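Local coordinates for putative nitrate transport protein (Thermoplasma volcanium, PDB 3MST) that is of unknown function but may take part in the transport of nitrate or a related small solute, at residues 34-39 / 180-185. Sequence-based numbering, arbitrary orientation.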
ATOM      1  N   LEU A  34      -9.841   6.748  -2.612  1.00  9.06           N
ATOM      2  CA  LEU A  34     -10.761   6.827  -3.762  1.00  9.17           C
ATOM      3  C   LEU A  34     -12.049   6.055  -3.485  1.00 10.32           C
ATOM      4  O   LEU A  34     -13.130   6.486  -3.936  1.00 11.71           O
ATOM      5  CB  LEU A  34     -10.087   6.379  -5.053  1.00  9.90           C
ATOM      6  CG  LEU A  34      -8.901   7.307  -5.423  1.00 10.37           C
ATOM      7  CD1 LEU A  34      -8.211   6.792  -6.727  1.00 12.46           C
ATOM      8  CD2 LEU A  34      -9.300   8.787  -5.554  1.00 12.15           C
ATOM      9  N   LEU A  35     -12.022   4.977  -2.687  1.00  9.41           N
ATOM     10  CA  LEU A  35     -13.234   4.260  -2.340  1.00 11.24           C
ATOM     11  C   LEU A  35     -14.190   5.160  -1.618  1.00 11.13           C
ATOM     12  O   LEU A  35     -15.389   5.113  -1.863  1.00 12.17           O
ATOM     13  CB  LEU A  35     -12.972   3.037  -1.441  1.00 11.56           C
ATOM     14  CG  LEU A  35     -12.185   1.882  -2.069  1.00 10.95           C
ATOM     15  CD1 LEU A  35     -12.102   0.747  -1.071  1.00 12.53           C
ATOM     16  CD2 LEU A  35     -12.829   1.356  -3.388  1.00 13.60           C
ATOM     17  N   VAL A  36     -13.690   5.950  -0.695  1.00 10.30           N
ATOM     18  CA  VAL A  36     -14.591   6.664   0.215  1.00 11.16           C
ATOM     19  C   VAL A  36     -15.366   7.757  -0.488  1.00 12.45           C
ATOM     20  O   VAL A  36     -16.466   8.106  -0.030  1.00 13.94           O
ATOM     21  CB  VAL A  36     -13.898   7.188   1.479  1.00 11.89           C
ATOM     22  CG1 VAL A  36     -13.424   6.002   2.332  1.00 12.04           C
ATOM     23  CG2 VAL A  36     -12.741   8.188   1.212  1.00 12.62           C
ATOM     24  N   ILE A  37     -14.802   8.336  -1.546  1.00 11.37           N
ATOM     25  CA  ILE A  37     -15.482   9.407  -2.307  1.00 11.70           C
ATOM     26  C   ILE A  37     -15.773   8.976  -3.749  1.00 11.59           C
ATOM     27  O   ILE A  37     -15.959   9.821  -4.639  1.00 11.74           O
ATOM     28  CB  ILE A  37     -14.713  10.734  -2.259  1.00 11.99           C
ATOM     29  CG1 ILE A  37     -13.291  10.588  -2.831  1.00 11.85           C
ATOM     30  CG2 ILE A  37     -14.749  11.328  -0.847  1.00 14.16           C
ATOM     31  CD1 ILE A  37     -12.650  11.937  -3.127  1.00 14.75           C
ATOM     32  N   GLU A  38     -15.879   7.666  -3.988  1.00 10.17           N
ATOM     33  CA  GLU A  38     -16.076   7.132  -5.338  1.00 10.39           C
ATOM     34  C   GLU A  38     -17.174   7.874  -6.134  1.00 11.41           C
ATOM     35  O   GLU A  38     -17.029   8.167  -7.309  1.00 11.99           O
ATOM     36  CB  GLU A  38     -16.387   5.637  -5.284  1.00  9.59           C
ATOM     37  CG  GLU A  38     -16.646   5.023  -6.619  1.00 11.69           C
ATOM     38  CD  GLU A  38     -16.986   3.535  -6.593  1.00 12.39           C
ATOM     39  OE1 GLU A  38     -17.201   3.002  -5.482  1.00 11.96           O
ATOM     40  OE2 GLU A  38     -17.090   2.974  -7.699  1.00 14.17           O
ATOM     41  N   GLU A  39     -18.299   8.063  -5.451  1.00 12.52           N
ATOM     42  CA  GLU A  39     -19.494   8.608  -6.033  1.00 12.84           C
ATOM     43  C   GLU A  39     -19.368  10.076  -6.429  1.00 15.18           C
ATOM     44  O   GLU A  39     -20.275  10.594  -7.080  1.00 17.05           O
ATOM     45  CB  GLU A  39     -20.656   8.433  -5.075  1.00 14.75           C
ATOM     46  CG  GLU A  39     -21.014   6.967  -4.770  1.00 13.64           C
ATOM     47  CD  GLU A  39     -20.069   6.287  -3.788  1.00 12.69           C
ATOM     48  OE1 GLU A  39     -19.294   6.968  -3.055  1.00 13.59           O
ATOM     49  OE2 GLU A  39     -20.131   5.023  -3.678  1.00 12.80           O
ATOM     50  N   ASP A 180      -8.569  13.618   2.993  0.70 12.68           N
ATOM     51  CA  ASP A 180      -9.243  14.556   3.879  0.70 15.23           C
ATOM     52  C   ASP A 180     -10.550  13.942   4.400  0.70 14.87           C
ATOM     53  O   ASP A 180     -10.877  14.040   5.590  0.70 16.14           O
ATOM     54  CB  ASP A 180      -9.531  15.890   3.162  0.70 16.53           C
ATOM     55  CG  ASP A 180      -8.278  16.731   2.903  0.70 21.73           C
ATOM     56  OD1 ASP A 180      -7.225  16.479   3.512  0.70 25.74           O
ATOM     57  OD2 ASP A 180      -8.365  17.689   2.086  0.70 30.32           O
ATOM     58  N   PHE A 181     -11.292  13.271   3.523  1.00 14.02           N
ATOM     59  CA  PHE A 181     -12.514  12.605   3.951  1.00 14.48           C
ATOM     60  C   PHE A 181     -12.222  11.607   5.081  1.00 14.31           C
ATOM     61  O   PHE A 181     -12.900  11.587   6.103  1.00 15.79           O
ATOM     62  CB  PHE A 181     -13.234  11.920   2.801  1.00 13.70           C
ATOM     63  CG  PHE A 181     -14.534  11.269   3.200  1.00 14.28           C
ATOM     64  CD1 PHE A 181     -14.543  10.027   3.758  1.00 15.72           C
ATOM     65  CD2 PHE A 181     -15.734  11.926   3.043  1.00 17.06           C
ATOM     66  CE1 PHE A 181     -15.724   9.398   4.148  1.00 18.60           C
ATOM     67  CE2 PHE A 181     -16.911  11.316   3.420  1.00 19.37           C
ATOM     68  CZ  PHE A 181     -16.905  10.047   3.991  1.00 20.36           C
ATOM     69  N   ILE A 182     -11.216  10.769   4.916  1.00 13.28           N
ATOM     70  CA  ILE A 182     -10.912   9.751   5.911  1.00 13.83           C
ATOM     71  C   ILE A 182     -10.560  10.448   7.224  1.00 15.34           C
ATOM     72  O   ILE A 182     -11.082  10.051   8.253  1.00 17.55           O
ATOM     73  CB  ILE A 182      -9.775   8.787   5.431  1.00 12.75           C
ATOM     74  CG1 ILE A 182     -10.243   7.955   4.249  1.00 12.87           C
ATOM     75  CG2 ILE A 182      -9.227   7.928   6.636  1.00 14.33           C
ATOM     76  CD1 ILE A 182      -9.072   7.203   3.584  1.00 13.49           C
ATOM     77  N   LYS A 183      -9.664  11.427   7.180  1.00 16.07           N
ATOM     78  CA  LYS A 183      -9.210  12.104   8.393  1.00 17.63           C
ATOM     79  C   LYS A 183     -10.371  12.672   9.203  1.00 19.67           C
ATOM     80  O   LYS A 183     -10.332  12.620  10.432  1.00 23.14           O
ATOM     81  CB  LYS A 183      -8.216  13.209   8.038  1.00 20.22           C
ATOM     82  CG  LYS A 183      -7.652  13.975   9.231  1.00 27.07           C
ATOM     83  CD  LYS A 183      -6.496  14.877   8.796  1.00 33.44           C
ATOM     84  N   ASN A 184     -11.390  13.190   8.513  1.00 18.29           N
ATOM     85  CA  ASN A 184     -12.540  13.851   9.116  1.00 21.36           C
ATOM     86  C   ASN A 184     -13.762  12.971   9.389  1.00 21.05           C
ATOM     87  O   ASN A 184     -14.727  13.430  10.047  1.00 24.37           O
ATOM     88  CB  ASN A 184     -12.908  15.059   8.240  1.00 23.88           C
ATOM     89  CG  ASN A 184     -11.845  16.145   8.304  1.00 27.36           C
ATOM     90  OD1 ASN A 184     -11.541  16.649   9.381  1.00 35.91           O
ATOM     91  ND2 ASN A 184     -11.293  16.525   7.164  1.00 35.64           N
ATOM     92  N   ASN A 185     -13.723  11.703   8.964  1.00 19.03           N
ATOM     93  CA  ASN A 185     -14.903  10.836   9.003  1.00 18.42           C
ATOM     94  C   ASN A 185     -14.448   9.376   9.238  1.00 16.46           C
ATOM     95  O   ASN A 185     -14.711   8.491   8.445  1.00 16.27           O
ATOM     96  CB  ASN A 185     -15.723  10.929   7.710  1.00 18.30           C
ATOM     97  CG  ASN A 185     -16.186  12.349   7.376  1.00 21.79           C
ATOM     98  OD1 ASN A 185     -17.266  12.794   7.839  1.00 27.08           O
ATOM     99  ND2 ASN A 185     -15.394  13.077   6.590  1.00 21.93           N
TER
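Val36 meets Phe181 with its CB, its CG2 and its carbonyl oxygen, and Ile182 with its methyls, a worked example of two helix C-terminal ends, those of 32-36 and 169-184, joined by apolar contact. Its CG2 lies 3.6 Å from CD1 of the Phe181 ring and 3.9 Å from CG1 of Ile182, whose side chain it crosses at about a right angle. Ile37 adds its CG2 methyl, 4.0 Å from CB of Phe181 and oblique to the ring. Phe181 CB points toward 34-39, and with CG anti to the backbone N (chi1 -178°) the ring sets CD1 and CE1 beside Val36 CB.

No hydrogen bond crosses between the segments. Within 180-185, Asn185 ND2 donates to Phe181 O (2.9 Å, N-H...O 161°), in the carbonyl plane and on a lone pair; this bond holds ND2 3.7 Å above the Phe181 ring plane, offset toward the rim, on the face opposite Val36 O.

Helix 186-197 covers Val36 and Phe181 with Ala189, and its Lys196 binds Glu38, Glu39 and Leu35 O. Were Phe181 an alanine, CB would still meet Ile37, but Val36 would probably lose its aromatic neighbour and the Asn185 amide the ring beneath it. Cohesion here therefore rests on the shape and burial of hydrocarbon surfaces, without directional bonds between the segments.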